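PDB 1R75: hypothetical protein from Leishmania major, which is of unknown function, a small all-beta protein built around a DUF1935 domain. Local coordinates for residues 51-64 with 119-133. Sequence-based numbering, arbitrary orientation.
Sequences RRWAFYNDSKELII and SVTGWRVDTLEARTA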
ATOM      1  N   ARG A  51      -5.090  14.126   1.926  1.00 29.25           N
ATOM      2  CA  ARG A  51      -3.928  13.979   1.050  1.00 28.80           C
ATOM      3  C   ARG A  51      -3.071  12.722   1.425  1.00 25.69           C
ATOM      4  O   ARG A  51      -1.864  12.803   1.582  1.00 24.46           O
ATOM      5  CB  ARG A  51      -3.106  15.234   1.001  1.00 30.94           C
ATOM      6  CG  ARG A  51      -3.818  16.332   0.150  1.00 38.13           C
ATOM      7  CD  ARG A  51      -3.138  17.722   0.114  1.00 45.45           C
ATOM      8  NE  ARG A  51      -1.680  17.731  -0.067  1.00 49.52           N
ATOM      9  CZ  ARG A  51      -0.812  18.206   0.845  1.00 54.32           C
ATOM     10  NH1 ARG A  51      -1.232  18.653   2.037  1.00 55.72           N
ATOM     11  NH2 ARG A  51       0.494  18.206   0.598  1.00 53.35           N
ATOM     12  N   ARG A  52      -3.747  11.616   1.494  1.00 23.77           N
ATOM     13  CA  ARG A  52      -3.220  10.396   2.103  1.00 23.85           C
ATOM     14  C   ARG A  52      -3.536   9.186   1.267  1.00 22.03           C
ATOM     15  O   ARG A  52      -4.644   9.042   0.703  1.00 22.59           O
ATOM     16  CB  ARG A  52      -3.928  10.280   3.407  1.00 24.16           C
ATOM     17  CG  ARG A  52      -3.560   9.246   4.310  1.00 28.64           C
ATOM     18  CD  ARG A  52      -4.224   9.601   5.726  1.00 27.81           C
ATOM     19  NE  ARG A  52      -5.673   9.338   5.761  1.00 28.87           N
ATOM     20  CZ  ARG A  52      -6.522   9.893   6.622  1.00 29.59           C
ATOM     21  NH1 ARG A  52      -6.097  10.769   7.583  1.00 24.39           N
ATOM     22  NH2 ARG A  52      -7.782   9.557   6.572  1.00 27.07           N
ATOM     23  N   TRP A  53      -2.588   8.261   1.237  1.00 19.64           N
ATOM     24  CA  TRP A  53      -2.802   6.953   0.645  1.00 18.01           C
ATOM     25  C   TRP A  53      -2.628   5.851   1.660  1.00 17.28           C
ATOM     26  O   TRP A  53      -1.726   5.936   2.532  1.00 18.99           O
ATOM     27  CB  TRP A  53      -1.767   6.692  -0.382  1.00 21.33           C
ATOM     28  CG  TRP A  53      -1.801   7.410  -1.642  1.00 23.90           C
ATOM     29  CD1 TRP A  53      -2.568   8.464  -2.023  1.00 27.72           C
ATOM     30  CD2 TRP A  53      -0.955   7.095  -2.763  1.00 27.13           C
ATOM     31  NE1 TRP A  53      -2.241   8.851  -3.326  1.00 28.20           N
ATOM     32  CE2 TRP A  53      -1.229   8.037  -3.785  1.00 26.36           C
ATOM     33  CE3 TRP A  53       0.035   6.133  -2.983  1.00 26.99           C
ATOM     34  CZ2 TRP A  53      -0.555   7.994  -5.037  1.00 25.72           C
ATOM     35  CZ3 TRP A  53       0.672   6.075  -4.266  1.00 29.04           C
ATOM     36  CH2 TRP A  53       0.407   7.006  -5.213  1.00 25.46           C
ATOM     37  N   ALA A  54      -3.429   4.839   1.497  1.00 17.30           N
ATOM     38  CA  ALA A  54      -3.372   3.613   2.207  1.00 18.19           C
ATOM     39  C   ALA A  54      -3.567   2.434   1.257  1.00 19.02           C
ATOM     40  O   ALA A  54      -4.047   2.613   0.152  1.00 20.78           O
ATOM     41  CB  ALA A  54      -4.425   3.588   3.266  1.00 18.24           C
ATOM     42  N   PHE A  55      -3.130   1.253   1.696  1.00 18.07           N
ATOM     43  CA  PHE A  55      -3.340  -0.005   0.983  1.00 19.79           C
ATOM     44  C   PHE A  55      -4.154  -0.959   1.836  1.00 21.52           C
ATOM     45  O   PHE A  55      -3.979  -1.057   3.077  1.00 21.47           O
ATOM     46  CB  PHE A  55      -1.983  -0.653   0.660  1.00 19.70           C
ATOM     47  CG  PHE A  55      -1.240   0.056  -0.375  1.00 19.41           C
ATOM     48  CD1 PHE A  55      -1.696   0.083  -1.679  1.00 16.46           C
ATOM     49  CD2 PHE A  55      -0.053   0.709  -0.060  1.00 20.68           C
ATOM     50  CE1 PHE A  55      -0.915   0.768  -2.705  1.00 20.38           C
ATOM     51  CE2 PHE A  55       0.702   1.354  -1.036  1.00 20.50           C
ATOM     52  CZ  PHE A  55       0.227   1.422  -2.364  1.00 19.18           C
ATOM     53  N   TYR A  56      -5.056  -1.653   1.178  1.00 20.00           N
ATOM     54  CA  TYR A  56      -5.868  -2.687   1.795  1.00 22.28           C
ATOM     55  C   TYR A  56      -5.638  -3.999   1.036  1.00 21.44           C
ATOM     56  O   TYR A  56      -5.656  -4.005  -0.193  1.00 21.89           O
ATOM     57  CB  TYR A  56      -7.364  -2.265   1.819  1.00 22.63           C
ATOM     58  CG  TYR A  56      -8.270  -3.408   2.156  1.00 24.30           C
ATOM     59  CD1 TYR A  56      -8.260  -3.962   3.438  1.00 26.55           C
ATOM     60  CD2 TYR A  56      -9.098  -3.969   1.207  1.00 27.26           C
ATOM     61  CE1 TYR A  56      -9.030  -5.073   3.746  1.00 24.48           C
ATOM     62  CE2 TYR A  56      -9.876  -5.084   1.499  1.00 25.24           C
ATOM     63  CZ  TYR A  56      -9.864  -5.591   2.763  1.00 27.99           C
ATOM     64  OH  TYR A  56     -10.604  -6.668   3.077  1.00 28.65           O
ATOM     65  N   ASN A  57      -5.384  -5.071   1.766  1.00 21.07           N
ATOM     66  CA  ASN A  57      -5.136  -6.390   1.224  1.00 23.82           C
ATOM     67  C   ASN A  57      -6.434  -7.210   1.513  1.00 25.20           C
ATOM     68  O   ASN A  57      -6.753  -7.486   2.676  1.00 24.82           O
ATOM     69  CB  ASN A  57      -3.868  -6.929   1.873  1.00 22.97           C
ATOM     70  CG  ASN A  57      -3.581  -8.421   1.514  1.00 24.49           C
ATOM     71  OD1 ASN A  57      -4.364  -9.110   0.822  1.00 23.42           O
ATOM     72  ND2 ASN A  57      -2.467  -8.900   2.000  1.00 20.36           N
ATOM     73  N   ASP A  58      -7.208  -7.493   0.444  1.00 25.79           N
ATOM     74  CA  ASP A  58      -8.439  -8.293   0.537  1.00 29.20           C
ATOM     75  C   ASP A  58      -8.219  -9.842   0.440  1.00 30.26           C
ATOM     76  O   ASP A  58      -9.165 -10.615   0.374  1.00 33.27           O
ATOM     77  CB  ASP A  58      -9.397  -7.809  -0.540  1.00 29.74           C
ATOM     78  CG  ASP A  58     -10.834  -8.239  -0.293  1.00 34.03           C
ATOM     79  OD1 ASP A  58     -11.320  -8.183   0.866  1.00 35.11           O
ATOM     80  OD2 ASP A  58     -11.517  -8.633  -1.248  1.00 37.92           O
ATOM     81  N   SER A  59      -6.979 -10.285   0.462  1.00 29.80           N
ATOM     82  CA  SER A  59      -6.686 -11.681   0.591  1.00 30.55           C
ATOM     83  C   SER A  59      -6.767 -12.170   2.011  1.00 30.43           C
ATOM     84  O   SER A  59      -6.345 -11.505   2.921  1.00 29.13           O
ATOM     85  CB  SER A  59      -5.278 -11.983   0.082  1.00 31.73           C
ATOM     86  OG  SER A  59      -5.097 -13.371   0.131  1.00 36.79           O
ATOM     87  N   LYS A  60      -7.203 -13.407   2.202  1.00 31.51           N
ATOM     88  CA  LYS A  60      -7.127 -14.042   3.524  1.00 32.15           C
ATOM     89  C   LYS A  60      -5.793 -14.663   3.751  1.00 31.45           C
ATOM     90  O   LYS A  60      -5.448 -14.926   4.896  1.00 32.54           O
ATOM     91  CB  LYS A  60      -8.191 -15.182   3.680  1.00 32.95           C
ATOM     92  CG  LYS A  60      -9.622 -14.711   3.495  1.00 37.88           C
ATOM     93  CD  LYS A  60     -10.632 -15.896   3.741  1.00 43.46           C
ATOM     94  CE  LYS A  60     -11.594 -16.110   2.584  1.00 46.97           C
ATOM     95  NZ  LYS A  60     -10.958 -16.445   1.262  1.00 49.88           N
ATOM     96  N   GLU A  61      -5.064 -14.941   2.673  1.00 31.27           N
ATOM     97  CA  GLU A  61      -3.909 -15.850   2.722  1.00 33.03           C
ATOM     98  C   GLU A  61      -2.561 -15.301   2.334  1.00 31.67           C
ATOM     99  O   GLU A  61      -1.538 -16.033   2.503  1.00 32.54           O
ATOM    100  CB  GLU A  61      -4.125 -17.098   1.801  1.00 35.81           C
ATOM    101  CG  GLU A  61      -5.509 -17.345   1.190  1.00 40.25           C
ATOM    102  CD  GLU A  61      -5.698 -18.818   0.721  1.00 52.51           C
ATOM    103  OE1 GLU A  61      -4.728 -19.436   0.158  1.00 53.60           O
ATOM    104  OE2 GLU A  61      -6.820 -19.381   0.913  1.00 55.94           O
ATOM    105  N   LEU A  62      -2.532 -14.085   1.764  1.00 28.20           N
ATOM    106  CA  LEU A  62      -1.271 -13.500   1.224  1.00 26.09           C
ATOM    107  C   LEU A  62      -0.773 -12.308   2.024  1.00 23.25           C
ATOM    108  O   LEU A  62      -1.575 -11.541   2.443  1.00 24.66           O
ATOM    109  CB  LEU A  62      -1.512 -12.973  -0.199  1.00 26.00           C
ATOM    110  CG  LEU A  62      -1.987 -14.016  -1.220  1.00 27.80           C
ATOM    111  CD1 LEU A  62      -2.030 -13.406  -2.583  1.00 32.27           C
ATOM    112  CD2 LEU A  62      -1.068 -15.121  -1.238  1.00 33.06           C
ATOM    113  N   ILE A  63       0.543 -12.182   2.181  1.00 25.17           N
ATOM    114  CA  ILE A  63       1.216 -10.950   2.599  1.00 24.81           C
ATOM    115  C   ILE A  63       1.798 -10.292   1.354  1.00 23.19           C
ATOM    116  O   ILE A  63       2.412 -10.979   0.512  1.00 22.26           O
ATOM    117  CB  ILE A  63       2.251 -11.170   3.685  1.00 27.46           C
ATOM    118  CG1 ILE A  63       2.956  -9.853   4.014  1.00 27.62           C
ATOM    119  CG2 ILE A  63       3.281 -12.118   3.333  1.00 30.00           C
ATOM    120  CD1 ILE A  63       3.896 -10.019   5.214  1.00 37.05           C
ATOM    121  N   ILE A  64       1.534  -9.002   1.211  1.00 22.04           N
ATOM    122  CA  ILE A  64       1.871  -8.257  -0.022  1.00 22.31           C
ATOM    123  C   ILE A  64       2.931  -7.257   0.338  1.00 22.00           C
ATOM    124  O   ILE A  64       2.826  -6.593   1.365  1.00 24.01           O
ATOM    125  CB  ILE A  64       0.663  -7.593  -0.637  1.00 22.89           C
ATOM    126  CG1 ILE A  64      -0.400  -8.664  -1.018  1.00 28.43           C
ATOM    127  CG2 ILE A  64       1.078  -6.650  -1.818  1.00 25.18           C
ATOM    128  CD1 ILE A  64      -1.671  -8.121  -1.390  1.00 33.72           C
ATOM    129  N   SER A 119       1.793  15.617  -1.114  1.00 22.84           N
ATOM    130  CA  SER A 119       1.510  15.916  -2.506  1.00 23.81           C
ATOM    131  C   SER A 119       2.300  15.033  -3.412  1.00 22.03           C
ATOM    132  O   SER A 119       3.501  15.066  -3.443  1.00 21.71           O
ATOM    133  CB  SER A 119       1.674  17.409  -2.787  1.00 27.01           C
ATOM    134  OG  SER A 119       3.001  17.834  -2.559  1.00 31.00           O
ATOM    135  N   VAL A 120       1.599  14.230  -4.178  1.00 21.30           N
ATOM    136  CA  VAL A 120       2.247  13.213  -4.993  1.00 20.10           C
ATOM    137  C   VAL A 120       2.275  13.803  -6.401  1.00 20.98           C
ATOM    138  O   VAL A 120       1.196  14.272  -6.859  1.00 20.77           O
ATOM    139  CB  VAL A 120       1.440  11.956  -4.967  1.00 20.74           C
ATOM    140  CG1 VAL A 120       2.055  10.932  -5.920  1.00 22.36           C
ATOM    141  CG2 VAL A 120       1.394  11.388  -3.516  1.00 20.37           C
ATOM    142  N   THR A 121       3.392  13.648  -7.082  1.00 21.54           N
ATOM    143  CA  THR A 121       3.572  14.064  -8.477  1.00 21.77           C
ATOM    144  C   THR A 121       3.676  12.778  -9.289  1.00 20.88           C
ATOM    145  O   THR A 121       2.739  11.974  -9.226  1.00 23.01           O
ATOM    146  CB  THR A 121       4.753  14.964  -8.687  1.00 21.41           C
ATOM    147  OG1 THR A 121       5.993  14.331  -8.297  1.00 23.30           O
ATOM    148  CG2 THR A 121       4.586  16.242  -7.852  1.00 21.62           C
ATOM    149  N   GLY A 122       4.753  12.551 -10.008  1.00 19.61           N
ATOM    150  CA  GLY A 122       4.952  11.288 -10.717  1.00 20.68           C
ATOM    151  C   GLY A 122       5.225  10.173  -9.703  1.00 20.13           C
ATOM    152  O   GLY A 122       5.925  10.398  -8.690  1.00 21.17           O
ATOM    153  N   TRP A 123       4.714   8.971  -9.966  1.00 17.76           N
ATOM    154  CA  TRP A 123       5.021   7.832  -9.149  1.00 16.97           C
ATOM    155  C   TRP A 123       4.889   6.623 -10.013  1.00 17.30           C
ATOM    156  O   TRP A 123       4.170   6.671 -11.045  1.00 13.93           O
ATOM    157  CB  TRP A 123       4.047   7.692  -8.004  1.00 17.10           C
ATOM    158  CG  TRP A 123       2.570   7.547  -8.373  1.00 16.47           C
ATOM    159  CD1 TRP A 123       1.725   8.563  -8.698  1.00 22.20           C
ATOM    160  CD2 TRP A 123       1.804   6.371  -8.412  1.00 15.82           C
ATOM    161  NE1 TRP A 123       0.475   8.095  -8.957  1.00 21.29           N
ATOM    162  CE2 TRP A 123       0.486   6.742  -8.788  1.00 20.55           C
ATOM    163  CE3 TRP A 123       2.087   5.033  -8.259  1.00 16.44           C
ATOM    164  CZ2 TRP A 123      -0.535   5.844  -8.933  1.00 24.18           C
ATOM    165  CZ3 TRP A 123       1.034   4.116  -8.386  1.00 18.79           C
ATOM    166  CH2 TRP A 123      -0.269   4.530  -8.712  1.00 16.36           C
ATOM    167  N   ARG A 124       5.518   5.552  -9.603  1.00 17.11           N
ATOM    168  CA  ARG A 124       5.396   4.247 -10.287  1.00 19.37           C
ATOM    169  C   ARG A 124       5.633   3.132  -9.307  1.00 18.60           C
ATOM    170  O   ARG A 124       6.417   3.253  -8.388  1.00 16.56           O
ATOM    171  CB  ARG A 124       6.318   4.059 -11.495  1.00 21.04           C
ATOM    172  CG  ARG A 124       7.729   4.092 -11.261  1.00 26.92           C
ATOM    173  CD  ARG A 124       8.494   4.204 -12.594  1.00 36.93           C
ATOM    174  NE  ARG A 124       8.433   2.869 -13.122  1.00 41.41           N
ATOM    175  CZ  ARG A 124       9.425   1.964 -12.993  1.00 49.84           C
ATOM    176  NH1 ARG A 124      10.603   2.293 -12.455  1.00 52.20           N
ATOM    177  NH2 ARG A 124       9.247   0.726 -13.422  1.00 49.34           N
ATOM    178  N   VAL A 125       4.947   2.032  -9.517  1.00 17.86           N
ATOM    179  CA  VAL A 125       5.279   0.839  -8.761  1.00 19.99           C
ATOM    180  C   VAL A 125       6.673   0.336  -9.032  1.00 21.87           C
ATOM    181  O   VAL A 125       7.053   0.043 -10.176  1.00 24.23           O
ATOM    182  CB  VAL A 125       4.283  -0.254  -8.966  1.00 21.74           C
ATOM    183  CG1 VAL A 125       4.793  -1.532  -8.223  1.00 23.31           C
ATOM    184  CG2 VAL A 125       2.946   0.181  -8.517  1.00 23.02           C
ATOM    185  N   ASP A 126       7.464   0.167  -7.971  1.00 22.35           N
ATOM    186  CA  ASP A 126       8.803  -0.343  -8.070  1.00 25.74           C
ATOM    187  C   ASP A 126       8.815  -1.859  -7.846  1.00 25.89           C
ATOM    188  O   ASP A 126       9.436  -2.617  -8.635  1.00 25.59           O
ATOM    189  CB  ASP A 126       9.657   0.330  -7.024  1.00 26.27           C
ATOM    190  CG  ASP A 126      11.042  -0.225  -6.955  1.00 36.13           C
ATOM    191  OD1 ASP A 126      11.788  -0.074  -7.948  1.00 44.72           O
ATOM    192  OD2 ASP A 126      11.467  -0.831  -5.940  1.00 42.55           O
ATOM    193  N   THR A 127       8.137  -2.314  -6.793  1.00 24.35           N
ATOM    194  CA  THR A 127       8.025  -3.766  -6.488  1.00 25.91           C
ATOM    195  C   THR A 127       6.646  -4.049  -6.027  1.00 23.13           C
ATOM    196  O   THR A 127       6.054  -3.254  -5.261  1.00 20.43           O
ATOM    197  CB  THR A 127       8.943  -4.118  -5.261  1.00 26.95           C
ATOM    198  OG1 THR A 127      10.302  -3.871  -5.585  1.00 32.08           O
ATOM    199  CG2 THR A 127       8.861  -5.623  -4.898  1.00 28.56           C
ATOM    200  N   LEU A 128       6.062  -5.143  -6.505  1.00 22.58           N
ATOM    201  CA  LEU A 128       4.800  -5.571  -6.016  1.00 23.70           C
ATOM    202  C   LEU A 128       4.896  -7.118  -5.961  1.00 23.89           C
ATOM    203  O   LEU A 128       5.075  -7.753  -7.023  1.00 23.70           O
ATOM    204  CB  LEU A 128       3.740  -5.108  -6.889  1.00 25.31           C
ATOM    205  CG  LEU A 128       2.338  -5.085  -6.388  1.00 31.28           C
ATOM    206  CD1 LEU A 128       2.081  -4.745  -4.952  1.00 35.82           C
ATOM    207  CD2 LEU A 128       1.529  -4.083  -7.284  1.00 34.08           C
ATOM    208  N   GLU A 129       4.957  -7.659  -4.752  1.00 22.41           N
ATOM    209  CA  GLU A 129       5.225  -9.093  -4.530  1.00 25.32           C
ATOM    210  C   GLU A 129       4.306  -9.665  -3.473  1.00 24.89           C
ATOM    211  O   GLU A 129       3.896  -8.957  -2.558  1.00 22.93           O
ATOM    212  CB  GLU A 129       6.651  -9.276  -4.010  1.00 27.37           C
ATOM    213  CG  GLU A 129       7.177 -10.676  -4.174  1.00 38.26           C
ATOM    214  CD  GLU A 129       8.401 -10.746  -5.101  1.00 50.09           C
ATOM    215  OE1 GLU A 129       9.212  -9.738  -5.107  1.00 55.73           O
ATOM    216  OE2 GLU A 129       8.539 -11.798  -5.828  1.00 55.04           O
ATOM    217  N   ALA A 130       3.907 -10.923  -3.601  1.00 22.15           N
ATOM    218  CA  ALA A 130       3.107 -11.508  -2.573  1.00 23.11           C
ATOM    219  C   ALA A 130       3.643 -12.876  -2.264  1.00 24.31           C
ATOM    220  O   ALA A 130       4.188 -13.541  -3.154  1.00 22.49           O
ATOM    221  CB  ALA A 130       1.673 -11.577  -2.976  1.00 22.79           C
ATOM    222  N   ARG A 131       3.419 -13.286  -1.018  1.00 24.89           N
ATOM    223  CA  ARG A 131       3.770 -14.649  -0.604  1.00 25.78           C
ATOM    224  C   ARG A 131       2.729 -15.130   0.358  1.00 25.65           C
ATOM    225  O   ARG A 131       1.960 -14.326   0.872  1.00 24.68           O
ATOM    226  CB  ARG A 131       5.178 -14.676  -0.036  1.00 27.90           C
ATOM    227  CG  ARG A 131       5.343 -14.175   1.372  1.00 34.89           C
ATOM    228  CD  ARG A 131       6.800 -13.952   1.818  1.00 47.53           C
ATOM    229  NE  ARG A 131       7.595 -15.183   1.941  1.00 56.34           N
ATOM    230  CZ  ARG A 131       8.700 -15.327   2.703  1.00 63.35           C
ATOM    231  NH1 ARG A 131       9.199 -14.309   3.426  1.00 64.89           N
ATOM    232  NH2 ARG A 131       9.317 -16.514   2.737  1.00 66.50           N
ATOM    233  N   THR A 132       2.597 -16.456   0.541  1.00 26.73           N
ATOM    234  CA  THR A 132       1.590 -16.935   1.492  1.00 28.05           C
ATOM    235  C   THR A 132       1.977 -16.407   2.844  1.00 27.79           C
ATOM    236  O   THR A 132       3.182 -16.295   3.189  1.00 29.53           O
ATOM    237  CB  THR A 132       1.568 -18.538   1.543  1.00 28.54           C
ATOM    238  OG1 THR A 132       2.912 -18.950   1.735  1.00 37.78           O
ATOM    239  CG2 THR A 132       1.320 -19.053   0.315  1.00 27.75           C
ATOM    240  N   ALA A 133       0.975 -16.074   3.633  1.00 27.36           N
ATOM    241  CA  ALA A 133       1.202 -15.566   4.943  1.00 28.13           C
ATOM    242  C   ALA A 133       1.427 -16.691   5.968  1.00 29.22           C
ATOM    243  O   ALA A 133       0.579 -16.913   6.804  1.00 28.13           O
ATOM    244  CB  ALA A 133       0.080 -14.697   5.338  1.00 29.30           C
TER
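Trp53, with CG beside its backbone N (chi1 -72°), and Trp123, with CG between its backbone N and carbonyl carbon (chi1 59°), turn their indoles onto one another as a T-shaped pair. CH2 of Trp53 comes edge-on over one face of Trp123, 3.5 Å from its CD2, with the ring planes at 76°. Val120 closes on the same end of Trp53: its CG2 lies over a face near the rim, and its CG1 is 4.0 Å from CZ2. Arg44 makes a cation-pi contact with Trp53 and also touches Trp123. Strand 52-57 belongs to a five-stranded antiparallel sheet and strand 123-132 is an outermost strand of a four-stranded one, so the tryptophans bridge the two sheets, an arrangement consistent with a beta-sandwich. The chain passes from the first sheet to the second through the turn 58-61, where Asn57 OD1 accepts from Ser59 N in an Asx turn and Ser59 OG from Glu61 N in an ST turn. The amide of Asn57 also reaches forward, ND2 giving a 2.8 Å bond to Leu62 O and another bond to Val107 O. Beyond the turn, 62-64 pairs antiparallel with 130-132. Ile63 and Arg131 form the hydrogen-bonded pair, Ile63 N to Arg131 O and Arg131 N to Ile63 O both measuring 2.9 Å, and Ala133 N extends the ladder to Glu61 O at 2.8 Å. On one face Ile63 CG2 lies alongside Arg131 CG, 3.5 Å away; on the other, Ile64 CG1 touches Ala130 CB while its CG2 meets Leu128 CD1 at 3.8 Å, and Phe38 touches both Leu128 and Ala130.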